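Local coordinates for porin protein associated with imipenem resistance (Acinetobacter baumannii, PDB 4FUV) that forms an eight-stranded outer-membrane beta-barrel that is associated with imipenem resistance and probably takes part in ornithine and imipenem transport, at residues N161-N175 and Y211-F224. Sequence-based numbering, arbitrary orientation.
Sequences NWGVFGEVGAYYTGN and YKWLPVGKVGVNFF. With C8E ((hydroxyethyloxy)tri(ethyloxy)octane), chain D; C8E ((hydroxyethyloxy)tri(ethyloxy)octane), chain J; C8E ((hydroxyethyloxy)tri(ethyloxy)octane), chain K; C8E ((hydroxyethyloxy)tri(ethyloxy)octane), chain F.
Asn-161 O accepts from Phe-224 N at 2.6 Å, opening an antiparallel pairing in which Gly-163, Phe-165, Glu-167, Gly-169 and Tyr-171 form hydrogen-bonded pairs with Asn-222, Gly-220, Lys-218, Val-216 and Leu-214. The N-to-C directions of strands 162-172 and 213-224 make an angle of 156°. Phe-165 lies across the neighbouring backbone: chi1 of 83° sets its CG between backbone N and carbonyl carbon, and one ring face meets Gly-220 N, 3.7 Å above the plane and offset toward the rim. The Asn-222 side chain crosses Phe-165 at about a right angle, yet its amide plane is turned only 29° from the ring; Asn-222 OD1 lies 3.6 Å from Phe-165 CD1.

On the same barrel-interior face, Glu-167 CB touches Lys-218 CG. Glu-167 OE2 and Lys-218 NZ remain 5.2 Å apart, bridged by a water that donates to the carboxylate and accepts from the ammonium. The hydroxyls of Tyr-96 and Tyr-149 hydrogen-bond to Glu-167 OE1 and OE2, and Lys-218 NZ forms a salt bridge to Glu-24 and a hydrogen bond to Asn-49 OD1, consistent with a polar network inside the barrel.

On the other face, Val-168 CG1 meets C3 of the chain D detergent and Ala-170 CB approaches Trp-213 CE3. Inward again, Tyr-171 CE2 presses on Val-216 CG2 at 3.3 Å. Tyr-172 CB sits over the face of the Trp-213 six-membered ring, a CH-pi contact; O21 of the chain J detergent lies over the opposite face. Beyond the strand, Lys-212 O takes both Thr-173 N and Gly-174 N from one side of its plane. Lys-212 bends at chi4, bringing its NZ to Asn-175 OD1 at 3.0 Å, while Asn-175 ND2 bonds to Ile-205 O and Asp-208 O around the end of helix 194-207.

Within the barrel wall, strand 162-172 is flanked by strands 147-154 and 213-224; the latter also pairs with strand 20-26, joining last strand to first.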
loop_
_atom_site.group_PDB
_atom_site.type_symbol
_atom_site.label_atom_id
_atom_site.label_comp_id
_atom_site.label_asym_id
_atom_site.label_seq_id
_atom_site.Cartn_x
_atom_site.Cartn_y
_atom_site.Cartn_z
ATOM N N ASN A 161 -3.136 -20.029 35.161
ATOM C CA ASN A 161 -1.920 -20.771 34.835
ATOM C C ASN A 161 -1.170 -20.309 33.579
ATOM O O ASN A 161 0.031 -20.557 33.450
ATOM C CB ASN A 161 -2.239 -22.257 34.706
ATOM C CG ASN A 161 -2.825 -22.835 35.981
ATOM O OD1 ASN A 161 -2.310 -22.609 37.080
ATOM N ND2 ASN A 161 -3.919 -23.574 35.841
ATOM N N TRP A 162 -1.863 -19.684 32.633
ATOM C CA TRP A 162 -1.171 -19.255 31.417
ATOM C C TRP A 162 -1.795 -18.063 30.688
ATOM O O TRP A 162 -2.928 -17.666 30.961
ATOM C CB TRP A 162 -0.935 -20.431 30.457
ATOM C CG TRP A 162 -2.119 -20.849 29.643
ATOM C CD1 TRP A 162 -3.233 -21.499 30.087
ATOM C CD2 TRP A 162 -2.291 -20.678 28.226
ATOM N NE1 TRP A 162 -4.095 -21.728 29.040
ATOM C CE2 TRP A 162 -3.542 -21.236 27.890
ATOM C CE3 TRP A 162 -1.515 -20.097 27.218
ATOM C CZ2 TRP A 162 -4.032 -21.231 26.584
ATOM C CZ3 TRP A 162 -2.004 -20.093 25.922
ATOM C CH2 TRP A 162 -3.252 -20.658 25.617
ATOM N N GLY A 163 -1.022 -17.489 29.772
ATOM C CA GLY A 163 -1.469 -16.351 29.000
ATOM C C GLY A 163 -0.535 -16.053 27.848
ATOM O O GLY A 163 0.469 -16.734 27.650
ATOM N N VAL A 164 -0.875 -15.029 27.082
ATOM C CA VAL A 164 -0.051 -14.602 25.965
ATOM C C VAL A 164 0.313 -13.128 26.122
ATOM O O VAL A 164 -0.350 -12.395 26.865
ATOM C CB VAL A 164 -0.781 -14.840 24.649
ATOM C CG1 VAL A 164 -1.042 -16.345 24.474
ATOM C CG2 VAL A 164 -2.094 -14.066 24.641
ATOM N N PHE A 165 1.375 -12.691 25.458
ATOM C CA PHE A 165 1.751 -11.286 25.567
ATOM C C PHE A 165 2.396 -10.726 24.314
ATOM O O PHE A 165 2.817 -11.471 23.429
ATOM C CB PHE A 165 2.675 -11.071 26.769
ATOM C CG PHE A 165 4.118 -11.377 26.495
ATOM C CD1 PHE A 165 4.597 -12.680 26.581
ATOM C CD2 PHE A 165 4.999 -10.357 26.167
ATOM C CE1 PHE A 165 5.938 -12.959 26.333
ATOM C CE2 PHE A 165 6.330 -10.617 25.913
ATOM C CZ PHE A 165 6.813 -11.925 25.993
ATOM N N GLY A 166 2.434 -9.401 24.234
ATOM C CA GLY A 166 3.250 -8.710 23.258
ATOM C C GLY A 166 3.964 -7.610 24.013
ATOM O O GLY A 166 3.458 -7.145 25.029
ATOM N N GLU A 167 5.130 -7.194 23.535
ATOM C CA GLU A 167 5.861 -6.115 24.182
ATOM C C GLU A 167 6.606 -5.301 23.144
ATOM O O GLU A 167 7.238 -5.850 22.222
ATOM C CB GLU A 167 6.852 -6.657 25.214
ATOM C CG GLU A 167 7.506 -5.576 26.090
ATOM C CD GLU A 167 8.494 -6.140 27.118
ATOM O OE1 GLU A 167 8.097 -7.006 27.929
ATOM O OE2 GLU A 167 9.672 -5.720 27.114
ATOM N N VAL A 168 6.548 -3.988 23.295
ATOM C CA VAL A 168 7.304 -3.102 22.415
ATOM C C VAL A 168 8.077 -2.104 23.264
ATOM O O VAL A 168 7.549 -1.555 24.238
ATOM C CB VAL A 168 6.401 -2.375 21.372
ATOM C CG1 VAL A 168 5.578 -3.386 20.575
ATOM C CG2 VAL A 168 5.488 -1.370 22.044
ATOM N N GLY A 169 9.343 -1.900 22.919
ATOM C CA GLY A 169 10.149 -0.910 23.601
ATOM C C GLY A 169 11.390 -0.532 22.821
ATOM O O GLY A 169 11.457 -0.701 21.590
ATOM N N ALA A 170 12.395 -0.040 23.535
ATOM C CA ALA A 170 13.654 0.299 22.886
ATOM C C ALA A 170 14.793 0.367 23.888
ATOM O O ALA A 170 14.599 0.788 25.031
ATOM C CB ALA A 170 13.523 1.640 22.120
ATOM N N TYR A 171 15.967 -0.070 23.455
ATOM C CA TYR A 171 17.176 0.069 24.237
ATOM C C TYR A 171 17.880 1.332 23.778
ATOM O O TYR A 171 17.931 1.606 22.586
ATOM C CB TYR A 171 18.098 -1.143 24.016
ATOM C CG TYR A 171 17.513 -2.464 24.488
ATOM C CD1 TYR A 171 17.555 -2.827 25.831
ATOM C CD2 TYR A 171 16.937 -3.352 23.592
ATOM C CE1 TYR A 171 17.028 -4.051 26.266
ATOM C CE2 TYR A 171 16.403 -4.566 24.019
ATOM C CZ TYR A 171 16.460 -4.909 25.347
ATOM O OH TYR A 171 15.933 -6.121 25.750
ATOM N N TYR A 172 18.397 2.111 24.716
ATOM C CA TYR A 172 19.274 3.209 24.361
ATOM C C TYR A 172 20.673 2.633 24.222
ATOM O O TYR A 172 21.330 2.331 25.215
ATOM C CB TYR A 172 19.258 4.297 25.425
ATOM C CG TYR A 172 20.330 5.358 25.231
ATOM C CD1 TYR A 172 20.450 6.055 24.034
ATOM C CD2 TYR A 172 21.210 5.671 26.254
ATOM C CE1 TYR A 172 21.433 7.038 23.865
ATOM C CE2 TYR A 172 22.191 6.655 26.098
ATOM C CZ TYR A 172 22.299 7.324 24.902
ATOM O OH TYR A 172 23.276 8.282 24.761
ATOM N N THR A 173 21.111 2.482 22.981
ATOM C CA THR A 173 22.369 1.813 22.667
ATOM C C THR A 173 23.451 2.740 22.134
ATOM O O THR A 173 24.633 2.374 22.100
ATOM C CB THR A 173 22.123 0.763 21.582
ATOM O OG1 THR A 173 21.508 1.401 20.456
ATOM C CG2 THR A 173 21.177 -0.303 22.109
ATOM N N GLY A 174 23.055 3.933 21.702
ATOM C CA GLY A 174 23.941 4.759 20.901
ATOM C C GLY A 174 23.964 4.169 19.499
ATOM O O GLY A 174 23.455 3.057 19.284
ATOM N N ASN A 175 24.537 4.892 18.535
ATOM C CA ASN A 175 24.623 4.369 17.177
ATOM C C ASN A 175 25.402 3.064 17.103
ATOM O O ASN A 175 26.417 2.909 17.771
ATOM C CB ASN A 175 25.282 5.381 16.244
ATOM C CG ASN A 175 24.493 6.661 16.138
ATOM O OD1 ASN A 175 24.668 7.568 16.938
ATOM N ND2 ASN A 175 23.618 6.737 15.153
ATOM N N TYR A 211 19.089 6.547 15.153
ATOM C CA TYR A 211 19.740 5.250 15.268
ATOM C C TYR A 211 20.426 5.012 16.615
ATOM O O TYR A 211 21.152 4.036 16.783
ATOM C CB TYR A 211 20.705 5.040 14.110
ATOM C CG TYR A 211 19.987 4.892 12.801
ATOM C CD1 TYR A 211 19.452 3.673 12.428
ATOM C CD2 TYR A 211 19.822 5.970 11.947
ATOM C CE1 TYR A 211 18.779 3.523 11.240
ATOM C CE2 TYR A 211 19.147 5.831 10.751
ATOM C CZ TYR A 211 18.626 4.603 10.404
ATOM O OH TYR A 211 17.948 4.438 9.219
ATOM N N LYS A 212 20.181 5.900 17.574
ATOM C CA LYS A 212 20.761 5.729 18.899
ATOM C C LYS A 212 19.915 4.824 19.796
ATOM O O LYS A 212 20.300 4.546 20.925
ATOM C CB LYS A 212 20.990 7.081 19.556
ATOM C CG LYS A 212 22.081 7.871 18.821
ATOM C CD LYS A 212 22.139 9.307 19.275
ATOM C CE LYS A 212 23.076 10.100 18.376
ATOM N NZ LYS A 212 24.455 9.870 18.826
ATOM N N TRP A 213 18.782 4.369 19.262
ATOM C CA TRP A 213 17.867 3.462 19.947
ATOM C C TRP A 213 17.708 2.191 19.137
ATOM O O TRP A 213 17.600 2.240 17.913
ATOM C CB TRP A 213 16.494 4.124 20.108
ATOM C CG TRP A 213 16.575 5.395 20.856
ATOM C CD1 TRP A 213 16.880 6.634 20.349
ATOM C CD2 TRP A 213 16.379 5.577 22.262
ATOM N NE1 TRP A 213 16.877 7.569 21.356
ATOM C CE2 TRP A 213 16.567 6.945 22.537
ATOM C CE3 TRP A 213 16.051 4.712 23.310
ATOM C CZ2 TRP A 213 16.448 7.467 23.817
ATOM C CZ3 TRP A 213 15.934 5.233 24.577
ATOM C CH2 TRP A 213 16.125 6.598 24.822
ATOM N N LEU A 214 17.700 1.053 19.820
ATOM C CA LEU A 214 17.363 -0.214 19.191
ATOM C C LEU A 214 15.929 -0.561 19.581
ATOM O O LEU A 214 15.667 -0.901 20.745
ATOM C CB LEU A 214 18.318 -1.320 19.657
ATOM C CG LEU A 214 18.008 -2.746 19.188
ATOM C CD1 LEU A 214 18.094 -2.840 17.655
ATOM C CD2 LEU A 214 18.929 -3.802 19.855
ATOM N N PRO A 215 14.995 -0.469 18.621
ATOM C CA PRO A 215 13.581 -0.764 18.881
ATOM C C PRO A 215 13.373 -2.267 19.015
ATOM O O PRO A 215 14.102 -3.041 18.392
ATOM C CB PRO A 215 12.863 -0.237 17.629
ATOM C CG PRO A 215 13.904 0.550 16.859
ATOM C CD PRO A 215 15.219 -0.050 17.229
ATOM N N VAL A 216 12.400 -2.679 19.822
ATOM C CA VAL A 216 12.170 -4.098 20.087
ATOM C C VAL A 216 10.689 -4.424 20.011
ATOM O O VAL A 216 9.857 -3.701 20.552
ATOM C CB VAL A 216 12.636 -4.483 21.505
ATOM C CG1 VAL A 216 12.544 -5.988 21.702
ATOM C CG2 VAL A 216 14.053 -4.014 21.732
ATOM N N GLY A 217 10.361 -5.505 19.326
ATOM C CA GLY A 217 9.019 -6.046 19.355
ATOM C C GLY A 217 9.109 -7.534 19.638
ATOM O O GLY A 217 9.893 -8.236 18.992
ATOM N N LYS A 218 8.327 -8.019 20.598
ATOM C CA LYS A 218 8.307 -9.451 20.898
ATOM C C LYS A 218 6.902 -9.938 21.252
ATOM O O LYS A 218 6.071 -9.164 21.723
ATOM C CB LYS A 218 9.320 -9.810 22.009
ATOM C CG LYS A 218 9.068 -9.130 23.365
ATOM C CD LYS A 218 10.099 -9.569 24.427
ATOM C CE LYS A 218 11.531 -9.303 23.965
ATOM N NZ LYS A 218 12.540 -9.478 25.049
ATOM N N VAL A 219 6.643 -11.220 21.005
ATOM C CA VAL A 219 5.412 -11.870 21.445
ATOM C C VAL A 219 5.785 -13.185 22.131
ATOM O O VAL A 219 6.912 -13.661 21.984
ATOM C CB VAL A 219 4.439 -12.138 20.275
ATOM C CG1 VAL A 219 3.889 -10.825 19.733
ATOM C CG2 VAL A 219 5.144 -12.933 19.156
ATOM N N GLY A 220 4.853 -13.762 22.885
ATOM C CA GLY A 220 5.146 -14.987 23.602
ATOM C C GLY A 220 4.044 -15.547 24.482
ATOM O O GLY A 220 2.890 -15.097 24.468
ATOM N N VAL A 221 4.406 -16.558 25.255
ATOM C CA VAL A 221 3.464 -17.234 26.115
ATOM C C VAL A 221 3.987 -17.218 27.540
ATOM O O VAL A 221 5.162 -17.490 27.772
ATOM C CB VAL A 221 3.256 -18.674 25.627
ATOM C CG1 VAL A 221 2.216 -19.394 26.478
ATOM C CG2 VAL A 221 2.864 -18.667 24.156
ATOM N N ASN A 222 3.113 -16.874 28.485
ATOM C CA ASN A 222 3.440 -16.866 29.899
ATOM C C ASN A 222 2.924 -18.147 30.557
ATOM O O ASN A 222 1.809 -18.598 30.275
ATOM C CB ASN A 222 2.818 -15.651 30.599
ATOM C CG ASN A 222 3.349 -14.321 30.063
ATOM O OD1 ASN A 222 2.602 -13.517 29.515
ATOM N ND2 ASN A 222 4.640 -14.086 30.236
ATOM N N PHE A 223 3.737 -18.734 31.425
ATOM C CA PHE A 223 3.319 -19.905 32.190
ATOM C C PHE A 223 3.428 -19.592 33.672
ATOM O O PHE A 223 4.431 -19.045 34.116
ATOM C CB PHE A 223 4.187 -21.125 31.854
ATOM C CG PHE A 223 4.200 -21.489 30.391
ATOM C CD1 PHE A 223 3.220 -22.317 29.856
ATOM C CD2 PHE A 223 5.199 -21.009 29.550
ATOM C CE1 PHE A 223 3.231 -22.652 28.512
ATOM C CE2 PHE A 223 5.217 -21.339 28.204
ATOM C CZ PHE A 223 4.235 -22.158 27.681
ATOM N N PHE A 224 2.398 -19.938 34.438
ATOM C CA PHE A 224 2.410 -19.690 35.877
ATOM C C PHE A 224 2.171 -20.967 36.660
ATOM O O PHE A 224 1.228 -21.704 36.383
ATOM C CB PHE A 224 1.376 -18.628 36.253
ATOM C CG PHE A 224 1.690 -17.270 35.684
ATOM C CD1 PHE A 224 2.658 -16.469 36.269
ATOM C CD2 PHE A 224 1.045 -16.812 34.542
ATOM C CE1 PHE A 224 2.962 -15.226 35.737
ATOM C CE2 PHE A 224 1.336 -15.573 34.014
ATOM C CZ PHE A 224 2.296 -14.777 34.610
HETATM C C1 C8E D . 3.547 -7.513 18.057
HETATM C C2 C8E D . 4.504 -6.566 18.771
HETATM C C3 C8E D . 5.373 -5.834 17.756
HETATM C C5 C8E D . 9.017 -3.340 16.721
HETATM C C6 C8E D . 10.129 -2.406 16.257
HETATM C C7 C8E D . 10.709 -2.825 14.907
HETATM C C8 C8E D . 11.908 -3.764 15.028
HETATM O O9 C8E D . 12.984 -3.339 14.210
HETATM C C10 C8E D . 14.206 -3.940 14.594
HETATM C C11 C8E D . 15.286 -3.755 13.528
HETATM O O12 C8E D . 16.101 -2.652 13.860
HETATM C C13 C8E D . 17.425 -2.735 13.375
HETATM C C14 C8E D . 18.161 -1.503 13.881
HETATM O O15 C8E D . 17.170 -0.546 14.196
HETATM C C16 C8E D . 17.355 0.719 13.597
HETATM C C17 C8E D . 16.543 1.756 14.361
HETATM O O18 C8E D . 15.617 2.351 13.483
HETATM C C8 C8E J . 10.064 3.574 24.287
HETATM O O9 C8E J . 9.400 2.703 23.383
HETATM C C10 C8E J . 8.028 3.043 23.252
HETATM C C11 C8E J . 7.541 2.634 21.859
HETATM O O18 C8E J . 12.855 4.942 19.308
HETATM C C19 C8E J . 12.679 6.232 19.843
HETATM C C20 C8E J . 12.161 6.041 21.262
HETATM O O21 C8E J . 13.227 6.327 22.141
HETATM C C8 C8E K . 16.224 5.122 29.070
HETATM O O9 C8E K . 16.924 6.320 28.739
HETATM C C10 C8E K . 18.143 6.450 29.455
HETATM C C11 C8E K . 18.836 7.750 29.064
HETATM O O12 C8E K . 19.683 8.157 30.124
HETATM C C13 C8E K . 20.942 7.503 30.083
HETATM O O15 C8E K . 23.307 5.367 30.111
HETATM C C16 C8E K . 24.027 4.274 29.561
HETATM C C17 C8E K . 23.585 4.135 28.109
HETATM O O18 C8E K . 24.552 3.419 27.371
HETATM C C19 C8E K . 24.407 3.656 25.985
HETATM C C20 C8E K . 25.086 4.975 25.617
HETATM O O21 C8E K . 25.962 4.807 24.519
HETATM C C4 C8E F . -0.180 -13.960 20.785
HETATM C C5 C8E F . 1.266 -14.332 21.084
HETATM C C6 C8E F . 1.423 -15.841 21.251
HETATM C C7 C8E F . 2.755 -16.314 20.676
HETATM O O9 C8E F . 7.081 -18.357 21.659
HETATM C C10 C8E F . 7.684 -19.587 21.316
HETATM C C11 C8E F . 9.154 -19.361 20.964
HETATM O O12 C8E F . 10.016 -19.759 22.015
HETATM C C13 C8E F . 11.277 -20.184 21.542
HETATM C C14 C8E F . 11.918 -21.141 22.538
HETATM C C16 C8E F . 15.498 -20.532 23.195
HETATM C C17 C8E F . 16.609 -19.870 24.003
HETATM O O18 C8E F . 17.860 -20.337 23.549
HETATM C C19 C8E F . 18.114 -19.985 22.209
HETATM C C20 C8E F . 19.567 -20.302 21.867
HETATM O O21 C8E F . 19.593 -21.067 20.682
HETATM O O HOH W 1 11.892 -7.487 27.293
#